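Dihydroorotase (Campylobacter jejuni subsp. jejuni, PDB 3PNU) probably catalyses, with two zinc ions per subunit, the reversible cyclization of carbamoyl aspartate to dihydroorotate in pyrimidine biosynthesis. Local coordinates at residues H212-T217 / P287-L292; E197-Y202 / C246-S251. One frame throughout, in Å; residues are numbered along the deposited sequence.

Interaction 1: H212-T217 / P287-L292; sequences HHLIIT and PVLAEL
Ile215 lays its terminal methyl between two side chains of the facing helix: CD1 stands 3.8 Å from Val288 CG1 and 3.8 Å from Leu292 CD1. The leucine methyl lies against CG1 of Ile215 as well, at 3.9 Å, while Val288 meets CD1 alone. The extended branch accounts for this reach: CG1 is anti to the carbonyl carbon and chi2 is 174°. Val288 and Leu292 are one helical turn apart, a spacing confirmed by the 3.1 Å bond from Leu292 N to Val288 O, and offer their methyls on one side of helix 285-296. In the TIM barrel, residues 212-217 belong to the loop that leaves strand 205-209 and leads into helix 218-223. That loop turns tightly here, since His212 O accepts from both Ile215 N, at 2.8 Å, and Ile216 N; the adjacent Leu214 and Ile215 both point toward the helix. Leu214 makes the looser contact, its CD1 lying 4.2 Å from Leu289 CD2, and it also packs against Cys246 of helix 239-250. Its side chain is about 10 Å from that of His189, a ligand of the second zinc, near the metal site without reaching it. Val288 also touches Leu353 of strand 352-357.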
loop_
_atom_site.group_PDB
_atom_site.type_symbol
_atom_site.label_atom_id
_atom_site.label_comp_id
_atom_site.label_asym_id
_atom_site.label_seq_id
_atom_site.Cartn_x
_atom_site.Cartn_y
_atom_site.Cartn_z
ATOM N N HIS A 212 -15.377 -6.516 -1.568
ATOM C CA HIS A 212 -14.002 -6.380 -2.080
ATOM C C HIS A 212 -12.993 -7.343 -1.463
ATOM O O HIS A 212 -12.185 -7.925 -2.184
ATOM C CB HIS A 212 -13.533 -4.913 -2.102
ATOM C CG HIS A 212 -13.759 -4.153 -0.832
ATOM N ND1 HIS A 212 -15.008 -3.745 -0.416
ATOM C CD2 HIS A 212 -12.882 -3.663 0.077
ATOM C CE1 HIS A 212 -14.894 -3.075 0.718
ATOM N NE2 HIS A 212 -13.613 -3.018 1.045
ATOM N N HIS A 213 -13.082 -7.584 -0.160
ATOM C CA HIS A 213 -12.143 -8.489 0.494
ATOM C C HIS A 213 -12.256 -9.933 0.048
ATOM O O HIS A 213 -11.343 -10.756 0.342
ATOM C CB HIS A 213 -12.241 -8.377 2.001
ATOM C CG HIS A 213 -11.710 -7.089 2.535
ATOM N ND1 HIS A 213 -12.515 -6.127 3.098
ATOM C CD2 HIS A 213 -10.449 -6.592 2.563
ATOM C CE1 HIS A 213 -11.771 -5.098 3.469
ATOM N NE2 HIS A 213 -10.514 -5.355 3.155
ATOM N N LEU A 214 -13.352 -10.273 -0.637
ATOM C CA LEU A 214 -13.496 -11.627 -1.172
ATOM C C LEU A 214 -12.761 -11.721 -2.504
ATOM O O LEU A 214 -12.504 -12.812 -2.999
ATOM C CB LEU A 214 -14.959 -11.975 -1.436
ATOM C CG LEU A 214 -15.827 -12.240 -0.219
ATOM C CD1 LEU A 214 -17.303 -12.288 -0.645
ATOM C CD2 LEU A 214 -15.368 -13.516 0.494
ATOM N N ILE A 215 -12.426 -10.555 -3.060
ATOM C CA ILE A 215 -11.846 -10.460 -4.382
ATOM C C ILE A 215 -10.376 -10.015 -4.458
ATOM O O ILE A 215 -9.575 -10.673 -5.113
ATOM C CB ILE A 215 -12.710 -9.486 -5.226
ATOM C CG1 ILE A 215 -14.153 -10.019 -5.326
ATOM C CG2 ILE A 215 -12.119 -9.307 -6.614
ATOM C CD1 ILE A 215 -15.158 -9.071 -6.016
ATOM N N ILE A 216 -10.029 -8.921 -3.778
ATOM C CA ILE A 216 -8.673 -8.357 -3.883
ATOM C C ILE A 216 -7.676 -8.754 -2.778
ATOM O O ILE A 216 -8.068 -9.236 -1.710
ATOM C CB ILE A 216 -8.735 -6.806 -3.928
ATOM C CG1 ILE A 216 -9.042 -6.220 -2.553
ATOM C CG2 ILE A 216 -9.762 -6.338 -4.969
ATOM C CD1 ILE A 216 -9.027 -4.728 -2.508
ATOM N N THR A 217 -6.390 -8.560 -3.076
ATOM C CA THR A 217 -5.297 -8.740 -2.113
ATOM C C THR A 217 -4.455 -7.470 -2.190
ATOM O O THR A 217 -4.701 -6.607 -3.033
ATOM C CB THR A 217 -4.369 -9.928 -2.410
ATOM O OG1 THR A 217 -3.528 -9.621 -3.532
ATOM C CG2 THR A 217 -5.148 -11.203 -2.643
ATOM N N PRO A 287 -25.091 -7.990 -8.140
ATOM C CA PRO A 287 -24.647 -8.702 -9.343
ATOM C C PRO A 287 -23.241 -9.308 -9.180
ATOM O O PRO A 287 -23.018 -10.480 -9.555
ATOM C CB PRO A 287 -24.713 -7.628 -10.447
ATOM C CG PRO A 287 -24.893 -6.303 -9.737
ATOM C CD PRO A 287 -25.456 -6.582 -8.393
ATOM N N VAL A 288 -22.314 -8.545 -8.586
ATOM C CA VAL A 288 -20.960 -9.064 -8.393
ATOM C C VAL A 288 -21.026 -10.317 -7.517
ATOM O O VAL A 288 -20.438 -11.340 -7.870
ATOM C CB VAL A 288 -19.982 -8.013 -7.810
ATOM C CG1 VAL A 288 -18.561 -8.607 -7.737
ATOM C CG2 VAL A 288 -19.992 -6.721 -8.654
ATOM N N LEU A 289 -21.771 -10.253 -6.406
ATOM C CA LEU A 289 -21.938 -11.435 -5.532
ATOM C C LEU A 289 -22.584 -12.604 -6.272
ATOM O O LEU A 289 -22.203 -13.770 -6.092
ATOM C CB LEU A 289 -22.771 -11.115 -4.284
ATOM C CG LEU A 289 -22.082 -10.406 -3.105
ATOM C CD1 LEU A 289 -23.087 -10.093 -2.011
ATOM C CD2 LEU A 289 -20.943 -11.242 -2.547
ATOM N N ALA A 290 -23.581 -12.289 -7.089
ATOM C CA ALA A 290 -24.259 -13.318 -7.868
ATOM C C ALA A 290 -23.230 -14.085 -8.723
ATOM O O ALA A 290 -23.165 -15.310 -8.677
ATOM C CB ALA A 290 -25.347 -12.686 -8.737
ATOM N N GLU A 291 -22.409 -13.363 -9.477
ATOM C CA GLU A 291 -21.390 -14.021 -10.323
ATOM C C GLU A 291 -20.434 -14.893 -9.479
ATOM O O GLU A 291 -20.197 -16.073 -9.803
ATOM C CB GLU A 291 -20.648 -12.975 -11.191
ATOM C CG GLU A 291 -19.439 -13.472 -12.051
ATOM C CD GLU A 291 -19.742 -14.640 -13.017
ATOM O OE1 GLU A 291 -18.788 -15.157 -13.650
ATOM O OE2 GLU A 291 -20.909 -15.057 -13.146
ATOM N N LEU A 292 -19.914 -14.312 -8.390
ATOM C CA LEU A 292 -18.999 -15.012 -7.483
ATOM C C LEU A 292 -19.544 -16.313 -6.952
ATOM O O LEU A 292 -18.865 -17.346 -7.004
ATOM C CB LEU A 292 -18.650 -14.111 -6.292
ATOM C CG LEU A 292 -17.494 -13.145 -6.500
ATOM C CD1 LEU A 292 -17.508 -12.048 -5.444
ATOM C CD2 LEU A 292 -16.194 -13.960 -6.488
#

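Interaction 2: E197-Y202 / C246-S251; sequences ELLKDY and CELAFS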
loop_
_atom_site.group_PDB
_atom_site.type_symbol
_atom_site.label_atom_id
_atom_site.label_comp_id
_atom_site.label_asym_id
_atom_site.label_seq_id
_atom_site.Cartn_x
_atom_site.Cartn_y
_atom_site.Cartn_z
ATOM N N GLU A 197 -10.203 -17.782 11.793
ATOM C CA GLU A 197 -10.008 -18.873 12.764
ATOM C C GLU A 197 -10.547 -18.557 14.143
ATOM O O GLU A 197 -11.233 -19.386 14.730
ATOM C CB GLU A 197 -8.526 -19.258 12.846
ATOM C CG GLU A 197 -8.058 -19.962 11.563
ATOM C CD GLU A 197 -6.564 -20.255 11.511
ATOM O OE1 GLU A 197 -5.817 -19.894 12.452
ATOM O OE2 GLU A 197 -6.138 -20.851 10.495
ATOM N N LEU A 198 -10.260 -17.355 14.647
ATOM C CA LEU A 198 -10.725 -16.943 15.974
ATOM C C LEU A 198 -12.252 -16.997 16.080
ATOM O O LEU A 198 -12.785 -17.235 17.140
ATOM C CB LEU A 198 -10.252 -15.523 16.311
ATOM C CG LEU A 198 -10.487 -15.029 17.749
ATOM C CD1 LEU A 198 -9.552 -15.746 18.771
ATOM C CD2 LEU A 198 -10.278 -13.542 17.839
ATOM N N LEU A 199 -12.938 -16.767 14.970
ATOM C CA LEU A 199 -14.388 -16.803 14.913
ATOM C C LEU A 199 -14.944 -18.128 15.449
ATOM O O LEU A 199 -16.009 -18.149 16.067
ATOM C CB LEU A 199 -14.836 -16.626 13.465
ATOM C CG LEU A 199 -16.316 -16.500 13.124
ATOM C CD1 LEU A 199 -16.995 -15.302 13.816
ATOM C CD2 LEU A 199 -16.491 -16.387 11.584
ATOM N N LYS A 200 -14.221 -19.222 15.187
ATOM C CA LYS A 200 -14.637 -20.565 15.598
ATOM C C LYS A 200 -14.356 -20.846 17.067
ATOM O O LYS A 200 -14.901 -21.769 17.616
ATOM C CB LYS A 200 -13.831 -21.620 14.843
ATOM C CG LYS A 200 -13.717 -21.489 13.318
ATOM C CD LYS A 200 -14.917 -21.965 12.532
ATOM C CE LYS A 200 -14.557 -21.990 11.033
ATOM N NZ LYS A 200 -15.574 -22.630 10.172
ATOM N N ASP A 201 -13.479 -20.074 17.704
ATOM C CA ASP A 201 -13.102 -20.352 19.099
ATOM C C ASP A 201 -14.059 -19.848 20.170
ATOM O O ASP A 201 -13.959 -20.278 21.307
ATOM C CB ASP A 201 -11.707 -19.775 19.413
ATOM C CG ASP A 201 -10.578 -20.425 18.602
ATOM O OD1 ASP A 201 -10.793 -21.491 17.970
ATOM O OD2 ASP A 201 -9.456 -19.849 18.607
ATOM N N TYR A 202 -14.956 -18.918 19.855
ATOM C CA TYR A 202 -15.862 -18.398 20.893
ATOM C C TYR A 202 -17.269 -18.274 20.354
ATOM O O TYR A 202 -17.489 -17.714 19.282
ATOM C CB TYR A 202 -15.350 -17.053 21.455
ATOM C CG TYR A 202 -14.005 -17.155 22.155
ATOM C CD1 TYR A 202 -13.916 -17.338 23.541
ATOM C CD2 TYR A 202 -12.811 -17.078 21.424
ATOM C CE1 TYR A 202 -12.657 -17.444 24.186
ATOM C CE2 TYR A 202 -11.567 -17.177 22.050
ATOM C CZ TYR A 202 -11.495 -17.367 23.432
ATOM O OH TYR A 202 -10.258 -17.473 24.024
ATOM N N CYS A 246 -13.130 -16.327 1.658
ATOM C CA CYS A 246 -13.980 -16.943 0.638
ATOM C C CYS A 246 -14.558 -18.284 1.114
ATOM O O CYS A 246 -15.719 -18.577 0.901
ATOM C CB CYS A 246 -13.210 -17.130 -0.681
ATOM S SG CYS A 246 -12.886 -15.609 -1.534
ATOM N N GLU A 247 -13.739 -19.089 1.760
ATOM C CA GLU A 247 -14.180 -20.370 2.289
ATOM C C GLU A 247 -15.341 -20.178 3.288
ATOM O O GLU A 247 -16.288 -20.959 3.295
ATOM C CB GLU A 247 -12.978 -21.101 2.896
ATOM C CG GLU A 247 -13.210 -22.526 3.407
ATOM C CD GLU A 247 -13.805 -22.595 4.821
ATOM O OE1 GLU A 247 -14.049 -23.727 5.309
ATOM O OE2 GLU A 247 -14.015 -21.531 5.454
ATOM N N LEU A 248 -15.298 -19.129 4.103
ATOM C CA LEU A 248 -16.372 -18.897 5.069
ATOM C C LEU A 248 -17.626 -18.406 4.375
ATOM O O LEU A 248 -18.724 -18.857 4.668
ATOM C CB LEU A 248 -15.964 -17.898 6.160
ATOM C CG LEU A 248 -14.918 -18.311 7.205
ATOM C CD1 LEU A 248 -14.681 -17.151 8.166
ATOM C CD2 LEU A 248 -15.339 -19.555 7.992
ATOM N N ALA A 249 -17.463 -17.463 3.464
ATOM C CA ALA A 249 -18.596 -16.916 2.740
ATOM C C ALA A 249 -19.226 -17.975 1.837
ATOM O O ALA A 249 -20.432 -18.218 1.896
ATOM C CB ALA A 249 -18.171 -15.695 1.922
ATOM N N PHE A 250 -18.407 -18.628 1.022
ATOM C CA PHE A 250 -18.923 -19.624 0.069
ATOM C C PHE A 250 -19.599 -20.803 0.729
ATOM O O PHE A 250 -20.529 -21.357 0.159
ATOM C CB PHE A 250 -17.845 -20.129 -0.898
ATOM C CG PHE A 250 -17.231 -19.056 -1.752
ATOM C CD1 PHE A 250 -17.972 -17.967 -2.167
ATOM C CD2 PHE A 250 -15.934 -19.185 -2.213
ATOM C CE1 PHE A 250 -17.405 -16.984 -2.981
ATOM C CE2 PHE A 250 -15.371 -18.214 -3.028
ATOM C CZ PHE A 250 -16.113 -17.114 -3.409
ATOM N N SER A 251 -19.139 -21.189 1.916
ATOM C CA SER A 251 -19.739 -22.307 2.635
ATOM C C SER A 251 -20.989 -21.863 3.404
ATOM O O SER A 251 -21.679 -22.684 3.980
ATOM C CB SER A 251 -18.752 -22.882 3.632
ATOM O OG SER A 251 -18.509 -21.949 4.689
#
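Two helices of the TIM barrel, 193-201 and 239-250, meet here through a few side chains. Leu248 takes both contacts, one with each branch: its CD1 lies 3.9 Å from Leu199 CD2, and its CD2 lies 3.8 Å from Lys200 NZ and 4.0 Å from Lys200 CE. The leucines reach toward each other from facing helices and run antiparallel to each other, their methyls meeting at CD2 of Leu199 and CD1 of Leu248. Both leucines also touch Val256 of strand 256-258, which places their meeting over the barrel sheet. Lys200 approaches from the exposed margin. After a bend at chi2 (-79°) its chain runs out nearly straight, carrying CE and NZ alongside the leucine methyl, and the lysine makes a cation-pi contact with Tyr253. Glu247 is the nearby acid, but its OE2 is 5.1 Å from Lys200 NZ, beyond direct pairing. The helices are therefore joined across this contact by apolar packing at Leu199 and by the end of an exposed lysine lying over a buried leucine, with the acid near enough at most for a longer-range electrostatic influence.

From the N terminus, the chain passes through 197-202 on helix 193-201, then strand 205-209 and the loop 212-217. After helix 218-223, helix 239-250 brings 246-251 back to 197-202, closing interaction 2 over 43 intervening residues. Interaction 1 opens at 212-217, inside the span closed by interaction 2, and closes later, when helix 285-296 delivers 287-292 after 69 residues. The segments alternate, so the two closures cross. Although their centres are about 17 Å apart, they touch: Leu214 CD2 lies 3.8 Å from Ala249 CB. Helix 239-250 is a partner in interaction 2 and touches interaction 1 through Ala249; interaction 2 ties helices 193-201 and 239-250, and interaction 1 ties the loop after strand 205-209 to helix 285-296.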